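Local coordinates for protein neuraminidase (Influenza A virus, PDB 4GDI) that belongs to the sialidase family that cleaves terminal sialic acid from glycoconjugates, although its diverged putative active site makes that activity uncertain, at residues A[287-291]-A[314-319]; A[37-43]-A[57-63]; A[7-11]-A[154-158]; A[236-241]-A[300-304]. All blocks are in the same frame, centred on the assembly; numbering follows the deposited sequence.

Contact 1: A[287-291]-A[314-319]; sequences SQNGF and SNKRTG
Strands 289-291 and 317-319 cross at 64°, their axes approaching to 5.0 Å, and pair through one bridge. N289 and R317 form it as an antiparallel non-hydrogen-bonded pair, CA atoms 4.4 Å apart and side chains on the same face. Backbone hydrogen bonds flank the bridge: T318 N to Q288 O (3.1 Å) and G290 N to K316 O (2.8 Å). Q288 is the centre of an inverse gamma turn (phi/psi -82/55) leading into the strand. G290, at phi 77°, brings its CA to 3.3 Å from S314 O, where a beta carbon would clash.

Three side chains bond to backbone carbonyls. Q288 NE2 donates to T318 O (2.8 Å), N289 ND2 (chi1 m) to N315 O (2.7 Å) and T318 OG1 (chi1 p) to G290 O (2.9 Å). S287 OG donates to N289 OD1 at 2.6 Å, fixing the other end of that amide.

R317 is extended (chi1 to chi3 all t), with Q288 CB over one face of its guanidinium; a water accepts from Q288 N (3.0 Å) and weakly from R317 NH1 (3.2 Å). The R317 guanidinium is salt-bridged to E344, while K316 NZ makes a salt bridge to E76 of the second subunit.

This crossing stitches the sheet containing 289-296 to edge strand 317-324 of the next, joining neighbouring blades of the neuraminidase beta-propeller.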
loop_
_atom_site.group_PDB
_atom_site.type_symbol
_atom_site.label_atom_id
_atom_site.label_comp_id
_atom_site.label_asym_id
_atom_site.label_seq_id
_atom_site.Cartn_x
_atom_site.Cartn_y
_atom_site.Cartn_z
ATOM N N SER A 287 20.648 -32.074 18.237
ATOM C CA SER A 287 19.920 -31.597 17.072
ATOM C C SER A 287 19.651 -30.111 17.220
ATOM O O SER A 287 19.636 -29.588 18.324
ATOM C CB SER A 287 18.592 -32.335 16.939
ATOM O OG SER A 287 17.685 -31.926 17.949
ATOM N N GLN A 288 19.413 -29.446 16.098
ATOM C CA GLN A 288 19.123 -28.019 16.095
ATOM C C GLN A 288 17.650 -27.808 16.432
ATOM O O GLN A 288 16.914 -27.178 15.676
ATOM C CB GLN A 288 19.440 -27.454 14.716
ATOM C CG GLN A 288 20.143 -26.147 14.719
ATOM C CD GLN A 288 20.574 -25.762 13.328
ATOM O OE1 GLN A 288 21.615 -26.203 12.856
ATOM N NE2 GLN A 288 19.755 -24.965 12.647
ATOM N N ASN A 289 17.217 -28.355 17.566
ATOM C CA ASN A 289 15.826 -28.262 17.964
ATOM C C ASN A 289 15.657 -27.544 19.291
ATOM O O ASN A 289 16.498 -27.673 20.176
ATOM C CB ASN A 289 15.225 -29.659 18.053
ATOM C CG ASN A 289 15.119 -30.319 16.700
ATOM O OD1 ASN A 289 16.077 -30.918 16.206
ATOM N ND2 ASN A 289 13.964 -30.182 16.076
ATOM N N GLY A 290 14.556 -26.811 19.418
ATOM C CA GLY A 290 14.233 -26.089 20.636
ATOM C C GLY A 290 15.055 -24.819 20.784
ATOM O O GLY A 290 15.999 -24.592 20.037
ATOM N N PHE A 291 14.689 -23.992 21.758
ATOM C CA PHE A 291 15.476 -22.807 22.096
ATOM C C PHE A 291 15.276 -22.496 23.565
ATOM O O PHE A 291 14.141 -22.415 24.061
ATOM C CB PHE A 291 15.062 -21.614 21.234
ATOM C CG PHE A 291 16.152 -20.599 21.011
ATOM C CD1 PHE A 291 17.283 -20.916 20.281
ATOM C CD2 PHE A 291 16.016 -19.308 21.482
ATOM C CE1 PHE A 291 18.271 -19.975 20.056
ATOM C CE2 PHE A 291 17.008 -18.358 21.251
ATOM C CZ PHE A 291 18.130 -18.694 20.541
ATOM N N SER A 314 10.670 -26.421 22.368
ATOM C CA SER A 314 11.265 -27.716 22.722
ATOM C C SER A 314 11.655 -28.503 21.494
ATOM O O SER A 314 12.784 -28.974 21.388
ATOM C CB SER A 314 10.315 -28.567 23.560
ATOM O OG SER A 314 9.990 -27.923 24.775
ATOM N N ASN A 315 10.716 -28.651 20.569
ATOM C CA ASN A 315 10.917 -29.503 19.409
ATOM C C ASN A 315 11.046 -28.759 18.077
ATOM O O ASN A 315 11.658 -29.276 17.150
ATOM C CB ASN A 315 9.778 -30.521 19.325
ATOM C CG ASN A 315 9.793 -31.499 20.485
ATOM O OD1 ASN A 315 10.822 -32.114 20.781
ATOM N ND2 ASN A 315 8.661 -31.629 21.165
ATOM N N LYS A 316 10.478 -27.560 17.974
ATOM C CA LYS A 316 10.555 -26.809 16.717
ATOM C C LYS A 316 12.009 -26.660 16.311
ATOM O O LYS A 316 12.874 -26.443 17.157
ATOM C CB LYS A 316 9.910 -25.426 16.845
ATOM C CG LYS A 316 8.679 -25.234 15.977
ATOM C CD LYS A 316 8.058 -23.850 16.179
ATOM C CE LYS A 316 6.715 -23.723 15.465
ATOM N NZ LYS A 316 6.704 -24.418 14.135
ATOM N N ARG A 317 12.287 -26.787 15.019
ATOM C CA ARG A 317 13.648 -26.613 14.532
ATOM C C ARG A 317 13.980 -25.124 14.488
ATOM O O ARG A 317 13.174 -24.313 14.007
ATOM C CB ARG A 317 13.815 -27.220 13.149
ATOM C CG ARG A 317 15.239 -27.202 12.651
ATOM C CD ARG A 317 15.356 -27.928 11.321
ATOM N NE ARG A 317 16.668 -27.745 10.699
ATOM C CZ ARG A 317 17.673 -28.610 10.775
ATOM N NH1 ARG A 317 17.543 -29.751 11.446
ATOM N NH2 ARG A 317 18.819 -28.335 10.173
ATOM N N THR A 318 15.145 -24.763 15.016
ATOM C CA THR A 318 15.512 -23.343 15.107
ATOM C C THR A 318 16.828 -23.110 14.388
ATOM O O THR A 318 17.611 -24.046 14.221
ATOM C CB THR A 318 15.591 -22.880 16.577
ATOM O OG1 THR A 318 16.447 -23.760 17.305
ATOM C CG2 THR A 318 14.204 -22.906 17.223
ATOM N N GLY A 319 17.058 -21.881 13.918
ATOM C CA GLY A 319 18.317 -21.554 13.278
ATOM C C GLY A 319 19.043 -20.363 13.898
ATOM O O GLY A 319 19.253 -20.301 15.108
HETATM O O HOH W 1 19.922 -30.704 13.430
#

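Contact 2: A[37-43]-A[57-63]; sequences DLILSRR and FIAYGLS
Strand 57-63 runs antiparallel to 39-42, the axes 4.6 Å apart at 153°. F57 (chi1 p) presents its ring edge to I39, with F57 CE2 3.7 Å from I39 CG2. I58 and R42 are a hydrogen-bonded pair: I58 N to R42 O and R42 N to I58 O are both 2.9 Å. A59 faces S41 in a non-hydrogen-bonded pair (CA-CA 4.7 Å), and its CB touches I39 CG2 at 3.5 Å.

Next the register slips: Y60 and G61 together lie opposite L40, a beta bulge in which Y60 (psi -4°) is the extra residue. Y60 N donates to L40 O (3.0 Å) and L40 N to G61 O (2.7 Å). These strands belong to the first propeller blade along the chain, where 53-64 is also paired with 44-48 and 78-83. The Y60 ring (chi1 p) makes a CH-pi contact, L40 CB lying 3.8 Å from its centroid over the face. Y60 CB sits over the R42 guanidinium, 3.6 Å from R42 CZ; that charge pairs with E74. A water donates to Y60 OH (3.2 Å) and S41 O (2.9 Å).

L62 resumes the register opposite I39 (CA-CA 4.7 Å), its CD1 3.6 Å from I39 CG1. S63 N donates to L38 O (3.0 Å), S63 OG accepts from L38 N (2.9 Å) while bonding to P35 O, and S63 O accepts from D37 N (2.8 Å).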
loop_
_atom_site.group_PDB
_atom_site.type_symbol
_atom_site.label_atom_id
_atom_site.label_comp_id
_atom_site.label_asym_id
_atom_site.label_seq_id
_atom_site.Cartn_x
_atom_site.Cartn_y
_atom_site.Cartn_z
ATOM N N ASP A 37 4.014 -16.394 -4.846
ATOM C CA ASP A 37 4.499 -15.012 -4.885
ATOM C C ASP A 37 5.057 -14.564 -3.542
ATOM O O ASP A 37 5.104 -13.370 -3.233
ATOM C CB ASP A 37 3.393 -14.061 -5.354
ATOM C CG ASP A 37 3.106 -14.196 -6.843
ATOM O OD1 ASP A 37 4.069 -14.388 -7.616
ATOM O OD2 ASP A 37 1.923 -14.118 -7.240
ATOM N N LEU A 38 5.491 -15.531 -2.747
ATOM C CA LEU A 38 6.210 -15.236 -1.522
ATOM C C LEU A 38 7.681 -15.160 -1.881
ATOM O O LEU A 38 8.187 -15.991 -2.635
ATOM C CB LEU A 38 5.977 -16.344 -0.508
ATOM C CG LEU A 38 5.764 -15.996 0.958
ATOM C CD1 LEU A 38 4.537 -15.131 1.135
ATOM C CD2 LEU A 38 5.629 -17.284 1.750
ATOM N N ILE A 39 8.366 -14.150 -1.363
ATOM C CA ILE A 39 9.806 -14.049 -1.537
ATOM C C ILE A 39 10.497 -14.837 -0.429
ATOM O O ILE A 39 10.352 -14.523 0.753
ATOM C CB ILE A 39 10.262 -12.590 -1.505
ATOM C CG1 ILE A 39 9.481 -11.790 -2.555
ATOM C CG2 ILE A 39 11.773 -12.507 -1.723
ATOM C CD1 ILE A 39 9.840 -10.322 -2.606
ATOM N N LEU A 40 11.238 -15.865 -0.824
ATOM C CA LEU A 40 11.942 -16.728 0.114
ATOM C C LEU A 40 13.230 -16.073 0.582
ATOM O O LEU A 40 14.015 -15.569 -0.230
ATOM C CB LEU A 40 12.257 -18.067 -0.551
ATOM C CG LEU A 40 11.003 -18.835 -0.999
ATOM C CD1 LEU A 40 11.401 -20.127 -1.650
ATOM C CD2 LEU A 40 10.087 -19.085 0.187
ATOM N N SER A 41 13.462 -16.120 1.888
ATOM C CA SER A 41 14.525 -15.324 2.488
ATOM C C SER A 41 15.576 -16.130 3.233
ATOM O O SER A 41 15.303 -17.186 3.800
ATOM C CB SER A 41 13.911 -14.295 3.438
ATOM O OG SER A 41 13.066 -14.906 4.399
ATOM N N ARG A 42 16.785 -15.597 3.245
ATOM C CA ARG A 42 17.836 -16.147 4.066
ATOM C C ARG A 42 18.681 -15.003 4.575
ATOM O O ARG A 42 18.613 -13.900 4.045
ATOM C CB ARG A 42 18.681 -17.165 3.287
ATOM C CG ARG A 42 19.368 -16.649 2.029
ATOM C CD ARG A 42 20.106 -17.810 1.339
ATOM N NE ARG A 42 20.590 -17.469 0.004
ATOM C CZ ARG A 42 20.847 -18.359 -0.953
ATOM N NH1 ARG A 42 20.663 -19.659 -0.738
ATOM N NH2 ARG A 42 21.281 -17.948 -2.137
ATOM N N ARG A 43 19.450 -15.278 5.626
ATOM C CA ARG A 43 20.335 -14.314 6.241
ATOM C C ARG A 43 19.528 -13.102 6.703
ATOM O O ARG A 43 19.993 -11.967 6.663
ATOM C CB ARG A 43 21.480 -13.945 5.290
ATOM C CG ARG A 43 22.249 -15.198 4.843
ATOM C CD ARG A 43 23.685 -14.950 4.408
ATOM N NE ARG A 43 23.783 -14.596 2.994
ATOM C CZ ARG A 43 23.687 -15.460 1.983
ATOM N NH1 ARG A 43 23.475 -16.753 2.210
ATOM N NH2 ARG A 43 23.799 -15.022 0.732
ATOM N N PHE A 57 16.639 -8.988 4.541
ATOM C CA PHE A 57 16.984 -10.342 4.132
ATOM C C PHE A 57 17.507 -10.436 2.704
ATOM O O PHE A 57 17.257 -9.557 1.877
ATOM C CB PHE A 57 15.768 -11.262 4.282
ATOM C CG PHE A 57 14.615 -10.911 3.380
ATOM C CD1 PHE A 57 13.670 -9.984 3.770
ATOM C CD2 PHE A 57 14.464 -11.535 2.153
ATOM C CE1 PHE A 57 12.604 -9.664 2.938
ATOM C CE2 PHE A 57 13.396 -11.224 1.320
ATOM C CZ PHE A 57 12.469 -10.291 1.713
ATOM N N ILE A 58 18.247 -11.509 2.423
ATOM C CA ILE A 58 18.678 -11.783 1.065
ATOM C C ILE A 58 17.619 -12.691 0.448
ATOM O O ILE A 58 17.273 -13.727 1.027
ATOM C CB ILE A 58 20.053 -12.480 1.023
ATOM C CG1 ILE A 58 21.083 -11.727 1.872
ATOM C CG2 ILE A 58 20.545 -12.601 -0.410
ATOM C CD1 ILE A 58 21.283 -10.271 1.465
ATOM N N ALA A 59 17.092 -12.309 -0.713
ATOM C CA ALA A 59 16.098 -13.141 -1.398
ATOM C C ALA A 59 16.803 -14.232 -2.188
ATOM O O ALA A 59 17.844 -13.983 -2.795
ATOM C CB ALA A 59 15.250 -12.306 -2.336
ATOM N N TYR A 60 16.244 -15.435 -2.188
ATOM C CA TYR A 60 16.808 -16.496 -3.010
ATOM C C TYR A 60 15.785 -17.192 -3.890
ATOM O O TYR A 60 16.150 -18.045 -4.709
ATOM C CB TYR A 60 17.550 -17.524 -2.164
ATOM C CG TYR A 60 16.679 -18.401 -1.321
ATOM C CD1 TYR A 60 16.132 -19.575 -1.837
ATOM C CD2 TYR A 60 16.421 -18.080 0.002
ATOM C CE1 TYR A 60 15.343 -20.393 -1.061
ATOM C CE2 TYR A 60 15.628 -18.893 0.788
ATOM C CZ TYR A 60 15.096 -20.048 0.258
ATOM O OH TYR A 60 14.307 -20.851 1.053
ATOM N N GLY A 61 14.520 -16.826 -3.753
ATOM C CA GLY A 61 13.514 -17.379 -4.639
ATOM C C GLY A 61 12.122 -16.842 -4.419
ATOM O O GLY A 61 11.842 -16.142 -3.438
ATOM N N LEU A 62 11.245 -17.200 -5.350
ATOM C CA LEU A 62 9.855 -16.809 -5.311
ATOM C C LEU A 62 9.012 -18.069 -5.432
ATOM O O LEU A 62 9.228 -18.872 -6.333
ATOM C CB LEU A 62 9.553 -15.868 -6.480
ATOM C CG LEU A 62 8.293 -15.012 -6.347
ATOM C CD1 LEU A 62 8.492 -13.970 -5.273
ATOM C CD2 LEU A 62 7.942 -14.342 -7.681
ATOM N N SER A 63 8.038 -18.235 -4.552
ATOM C CA SER A 63 7.182 -19.418 -4.598
ATOM C C SER A 63 6.175 -19.384 -5.748
ATOM O O SER A 63 5.617 -18.335 -6.086
ATOM C CB SER A 63 6.413 -19.549 -3.292
ATOM O OG SER A 63 5.566 -18.424 -3.118
HETATM O O HOH W 2 13.360 -19.310 3.700
HETATM O O HOH W 3 20.430 -15.436 -2.894
#

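Contact 3: A[7-11]-A[154-158]; sequences FYWRA and CIEGS
Here the N-terminal tail, an irregular segment ahead of strand 20-25, packs on the tip of a beta-hairpin with a two-residue loop in the third blade of the propeller. The hairpin links strands 153-155 and 158-165 through a type I' turn from I155 to S158: E156 (phi/psi 51/40) and G157 (92/-15) occupy its corners, and I155 N to S158 O (2.8 Å) and S158 N to I155 O (3.0 Å) close it. The disulfide C154-C159 spans the same hairpin.

The tail is extended, with Y8 CA 4.9 Å from E156 CA and R10 CA 5.0 Å from I155 CA. One direct hydrogen bond joins the backbones, E156 N to W9 O at 3.0 Å. A water extends it, donating to W9 O (2.7 Å) and accepting from G157 N (2.9 Å).

Y8 (chi1 m) lays its ring over the turn in a CH-pi contact, G157 CA being 3.7 Å from the ring centroid. A side chain at 157 would strike that ring. Y8 also touches an N-acetylglucosamine and N181, a glycosylation site. W9 (chi1 t) adds a cation-pi contact with K327. R10 NE and E156 OE2 form a long salt bridge, 3.8 Å, the oxygen well out of plane; E156 OE1 is salt-bridged to K229. At the other end, the edge of the W9 indole abuts the strand, W9 CZ3 lying 3.2 Å from C154 O.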
loop_
_atom_site.group_PDB
_atom_site.type_symbol
_atom_site.label_atom_id
_atom_site.label_comp_id
_atom_site.label_asym_id
_atom_site.label_seq_id
_atom_site.Cartn_x
_atom_site.Cartn_y
_atom_site.Cartn_z
ATOM N N PHE A 7 18.166 14.745 17.761
ATOM C CA PHE A 7 17.736 14.236 16.458
ATOM C C PHE A 7 18.318 12.854 16.126
ATOM O O PHE A 7 17.607 11.987 15.601
ATOM C CB PHE A 7 18.090 15.234 15.354
ATOM C CG PHE A 7 16.919 16.040 14.875
ATOM C CD1 PHE A 7 16.096 15.561 13.871
ATOM C CD2 PHE A 7 16.637 17.276 15.437
ATOM C CE1 PHE A 7 15.013 16.299 13.429
ATOM C CE2 PHE A 7 15.554 18.022 15.002
ATOM C CZ PHE A 7 14.741 17.534 13.996
ATOM N N TYR A 8 19.599 12.647 16.420
ATOM C CA TYR A 8 20.184 11.325 16.233
ATOM C C TYR A 8 19.765 10.476 17.405
ATOM O O TYR A 8 19.662 10.949 18.539
ATOM C CB TYR A 8 21.711 11.365 16.125
ATOM C CG TYR A 8 22.201 11.955 14.828
ATOM C CD1 TYR A 8 21.895 11.354 13.615
ATOM C CD2 TYR A 8 22.981 13.107 14.813
ATOM C CE1 TYR A 8 22.348 11.877 12.419
ATOM C CE2 TYR A 8 23.436 13.643 13.622
ATOM C CZ TYR A 8 23.108 13.028 12.427
ATOM O OH TYR A 8 23.550 13.553 11.241
ATOM N N TRP A 9 19.501 9.210 17.129
ATOM C CA TRP A 9 19.037 8.324 18.166
ATOM C C TRP A 9 20.180 7.922 19.072
ATOM O O TRP A 9 21.327 7.842 18.641
ATOM C CB TRP A 9 18.431 7.076 17.528
ATOM C CG TRP A 9 17.988 6.070 18.507
ATOM C CD1 TRP A 9 16.808 6.049 19.164
ATOM C CD2 TRP A 9 18.711 4.907 18.932
ATOM N NE1 TRP A 9 16.741 4.952 19.983
ATOM C CE2 TRP A 9 17.897 4.229 19.859
ATOM C CE3 TRP A 9 19.965 4.373 18.617
ATOM C CZ2 TRP A 9 18.294 3.038 20.488
ATOM C CZ3 TRP A 9 20.360 3.193 19.231
ATOM C CH2 TRP A 9 19.523 2.535 20.159
ATOM N N ARG A 10 19.861 7.671 20.332
ATOM C CA ARG A 10 20.759 6.930 21.200
ATOM C C ARG A 10 19.910 6.145 22.176
ATOM O O ARG A 10 18.770 6.516 22.447
ATOM C CB ARG A 10 21.723 7.860 21.937
ATOM C CG ARG A 10 21.075 8.710 23.001
ATOM C CD ARG A 10 21.838 10.012 23.184
ATOM N NE ARG A 10 21.783 10.830 21.969
ATOM C CZ ARG A 10 21.219 12.033 21.873
ATOM N NH1 ARG A 10 20.653 12.618 22.926
ATOM N NH2 ARG A 10 21.232 12.665 20.705
ATOM N N ALA A 11 20.467 5.063 22.703
ATOM C CA ALA A 11 19.755 4.212 23.641
ATOM C C ALA A 11 19.319 4.999 24.873
ATOM O O ALA A 11 19.947 5.978 25.240
ATOM C CB ALA A 11 20.633 3.062 24.059
ATOM N N CYS A 154 23.979 2.258 15.892
ATOM C CA CYS A 154 24.106 3.728 15.816
ATOM C C CYS A 154 24.004 4.391 17.190
ATOM O O CYS A 154 23.134 4.062 17.990
ATOM C CB CYS A 154 23.055 4.313 14.874
ATOM S SG CYS A 154 23.212 3.784 13.165
ATOM N N ILE A 155 24.934 5.303 17.460
ATOM C CA ILE A 155 24.947 6.090 18.682
ATOM C C ILE A 155 25.217 7.552 18.324
ATOM O O ILE A 155 26.293 7.874 17.826
ATOM C CB ILE A 155 26.077 5.659 19.638
ATOM C CG1 ILE A 155 26.011 4.173 19.936
ATOM C CG2 ILE A 155 25.990 6.423 20.959
ATOM C CD1 ILE A 155 27.170 3.715 20.772
ATOM N N GLU A 156 24.240 8.421 18.553
ATOM C CA GLU A 156 24.424 9.856 18.318
ATOM C C GLU A 156 24.985 10.152 16.932
ATOM O O GLU A 156 25.829 11.003 16.789
ATOM C CB GLU A 156 25.371 10.452 19.375
ATOM C CG GLU A 156 24.781 10.505 20.777
ATOM C CD GLU A 156 25.824 10.342 21.884
ATOM O OE1 GLU A 156 27.034 10.272 21.577
ATOM O OE2 GLU A 156 25.425 10.273 23.069
ATOM N N GLY A 157 24.525 9.440 15.914
ATOM C CA GLY A 157 24.944 9.728 14.558
ATOM C C GLY A 157 26.153 8.953 14.054
ATOM O O GLY A 157 26.422 8.960 12.856
ATOM N N SER A 158 26.903 8.319 14.951
ATOM C CA SER A 158 27.968 7.403 14.533
ATOM C C SER A 158 27.446 5.959 14.510
ATOM O O SER A 158 26.906 5.481 15.508
ATOM C CB SER A 158 29.162 7.481 15.495
ATOM O OG SER A 158 29.779 8.754 15.482
HETATM O O HOH W 4 22.290 7.650 16.081
#

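Contact 4: A[236-241]-A[300-304]; sequences VEPCNG and IESEG
Two irregular loops of adjacent propeller blades meet here: 236-241 leaves strand 233-236 of one blade, and 300-304 belongs to the connection between strands 289-296 and 309-311 of the next. Their CA atoms draw closer along the contact, from 5.3 Å for P238 and I300 through 4.8 Å for C239 and E301 to 4.3 Å for N240 and G304. A single hydrogen bond, C239 N to I300 O at 2.9 Å, joins them, supplemented by a CA-H...O contact from N240 CA to E303 O (3.4 Å). S302 OG accepts from G304 N (3.2 Å), an ST turn that bends the second loop. G304 follows at phi/psi 99/19; a beta carbon there would run into N240 CB, which already lies 3.6 Å from G304 CA.

The end of the I300 side chain (chi1 t, chi2 p) comes close to P238, with I300 CG1 3.7 Å from P238 CB. C239 (chi1 m) points at the second loop, its CB 3.6 Å from E301 O, and forms a disulfide with C256. E301 OE2 brushes V236 CG1 at 3.7 Å, while E301 OE1 makes a salt bridge to R226. The side chain of P238 is about 6 Å from that of D219, a ligand of the bound calcium. N240 (chi1 p) completes the contact through a water that accepts from N240 ND2 (3.0 Å) and donates to G304 O (2.8 Å).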
loop_
_atom_site.group_PDB
_atom_site.type_symbol
_atom_site.label_atom_id
_atom_site.label_comp_id
_atom_site.label_asym_id
_atom_site.label_seq_id
_atom_site.Cartn_x
_atom_site.Cartn_y
_atom_site.Cartn_z
ATOM N N VAL A 236 36.156 -11.208 25.034
ATOM C CA VAL A 236 35.969 -12.002 26.244
ATOM C C VAL A 236 35.409 -13.401 25.928
ATOM O O VAL A 236 34.669 -13.585 24.955
ATOM C CB VAL A 236 35.006 -11.252 27.179
ATOM C CG1 VAL A 236 34.318 -12.193 28.126
ATOM C CG2 VAL A 236 35.766 -10.158 27.929
ATOM N N GLU A 237 35.764 -14.377 26.756
ATOM C CA GLU A 237 35.260 -15.747 26.642
ATOM C C GLU A 237 34.280 -16.050 27.782
ATOM O O GLU A 237 34.552 -15.732 28.939
ATOM C CB GLU A 237 36.433 -16.739 26.711
ATOM C CG GLU A 237 36.024 -18.175 26.439
ATOM C CD GLU A 237 35.770 -18.459 24.970
ATOM O OE1 GLU A 237 35.956 -17.537 24.137
ATOM O OE2 GLU A 237 35.395 -19.615 24.654
ATOM N N PRO A 238 33.116 -16.637 27.466
ATOM C CA PRO A 238 32.231 -17.030 28.571
ATOM C C PRO A 238 32.945 -17.966 29.553
ATOM O O PRO A 238 33.737 -18.807 29.138
ATOM C CB PRO A 238 31.088 -17.750 27.864
ATOM C CG PRO A 238 31.026 -17.071 26.495
ATOM C CD PRO A 238 32.492 -16.844 26.152
ATOM N N CYS A 239 32.690 -17.796 30.843
ATOM C CA CYS A 239 33.432 -18.542 31.849
ATOM C C CYS A 239 32.546 -19.586 32.512
ATOM O O CYS A 239 32.910 -20.149 33.539
ATOM C CB CYS A 239 34.031 -17.581 32.891
ATOM S SG CYS A 239 35.235 -16.422 32.198
ATOM N N ASN A 240 31.381 -19.853 31.926
ATOM C CA ASN A 240 30.525 -20.912 32.436
ATOM C C ASN A 240 30.966 -22.231 31.811
ATOM O O ASN A 240 32.046 -22.303 31.217
ATOM C CB ASN A 240 29.051 -20.598 32.177
ATOM C CG ASN A 240 28.716 -20.504 30.685
ATOM O OD1 ASN A 240 29.596 -20.289 29.847
ATOM N ND2 ASN A 240 27.437 -20.648 30.359
ATOM N N GLY A 241 30.153 -23.274 31.952
ATOM C CA GLY A 241 30.505 -24.583 31.422
ATOM C C GLY A 241 29.465 -25.093 30.441
ATOM O O GLY A 241 29.415 -26.281 30.148
ATOM N N ILE A 300 28.387 -13.168 32.532
ATOM C CA ILE A 300 28.917 -14.220 31.683
ATOM C C ILE A 300 30.354 -14.599 32.035
ATOM O O ILE A 300 30.859 -15.640 31.598
ATOM C CB ILE A 300 28.825 -13.831 30.188
ATOM C CG1 ILE A 300 28.921 -15.082 29.318
ATOM C CG2 ILE A 300 29.904 -12.818 29.811
ATOM C CD1 ILE A 300 27.785 -16.089 29.556
ATOM N N GLU A 301 31.033 -13.763 32.811
ATOM C CA GLU A 301 32.378 -14.116 33.246
ATOM C C GLU A 301 32.412 -14.732 34.644
ATOM O O GLU A 301 33.480 -14.890 35.221
ATOM C CB GLU A 301 33.291 -12.905 33.192
ATOM C CG GLU A 301 33.519 -12.378 31.787
ATOM C CD GLU A 301 34.363 -11.125 31.779
ATOM O OE1 GLU A 301 33.822 -10.042 32.110
ATOM O OE2 GLU A 301 35.560 -11.231 31.447
ATOM N N SER A 302 31.253 -15.076 35.187
ATOM C CA SER A 302 31.200 -15.816 36.447
ATOM C C SER A 302 31.189 -17.316 36.198
ATOM O O SER A 302 31.333 -17.769 35.064
ATOM C CB SER A 302 29.938 -15.450 37.211
ATOM O OG SER A 302 28.794 -15.919 36.531
ATOM N N GLU A 303 30.993 -18.079 37.270
ATOM C CA GLU A 303 30.912 -19.530 37.185
ATOM C C GLU A 303 29.749 -19.979 36.314
ATOM O O GLU A 303 29.760 -21.088 35.775
ATOM C CB GLU A 303 30.753 -20.130 38.588
ATOM C CG GLU A 303 32.002 -20.785 39.130
ATOM C CD GLU A 303 31.869 -21.156 40.599
ATOM O OE1 GLU A 303 30.740 -21.478 41.036
ATOM O OE2 GLU A 303 32.894 -21.114 41.315
ATOM N N GLY A 304 28.729 -19.134 36.212
ATOM C CA GLY A 304 27.632 -19.379 35.297
ATOM C C GLY A 304 26.406 -19.993 35.936
ATOM O O GLY A 304 25.564 -20.558 35.245
HETATM O O HOH W 5 25.661 -21.439 32.607
#

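Overall arrangement
From the N terminus, the tail at 7-11 opens contact 3, which closes at 154-158, after strand 20-25 of the last blade and two whole blades, tying the tail to the third blade's first hairpin. Contact 2 is nested inside that loop and joins strands within the first blade. Contact 4 opens at 236-241, at the end of the fourth blade. Before it closes at 300-304, contact 1 has opened at 287-291; contact 1 closes last, at 314-319, so the two cross. Contact 4 links the fourth and fifth blades, contact 1 the fifth and sixth. None touch: contacts 1 and 2 come nearest, about 10 Å between closest atoms, while contacts 1 and 3 lie on opposite sides of the chain's centre.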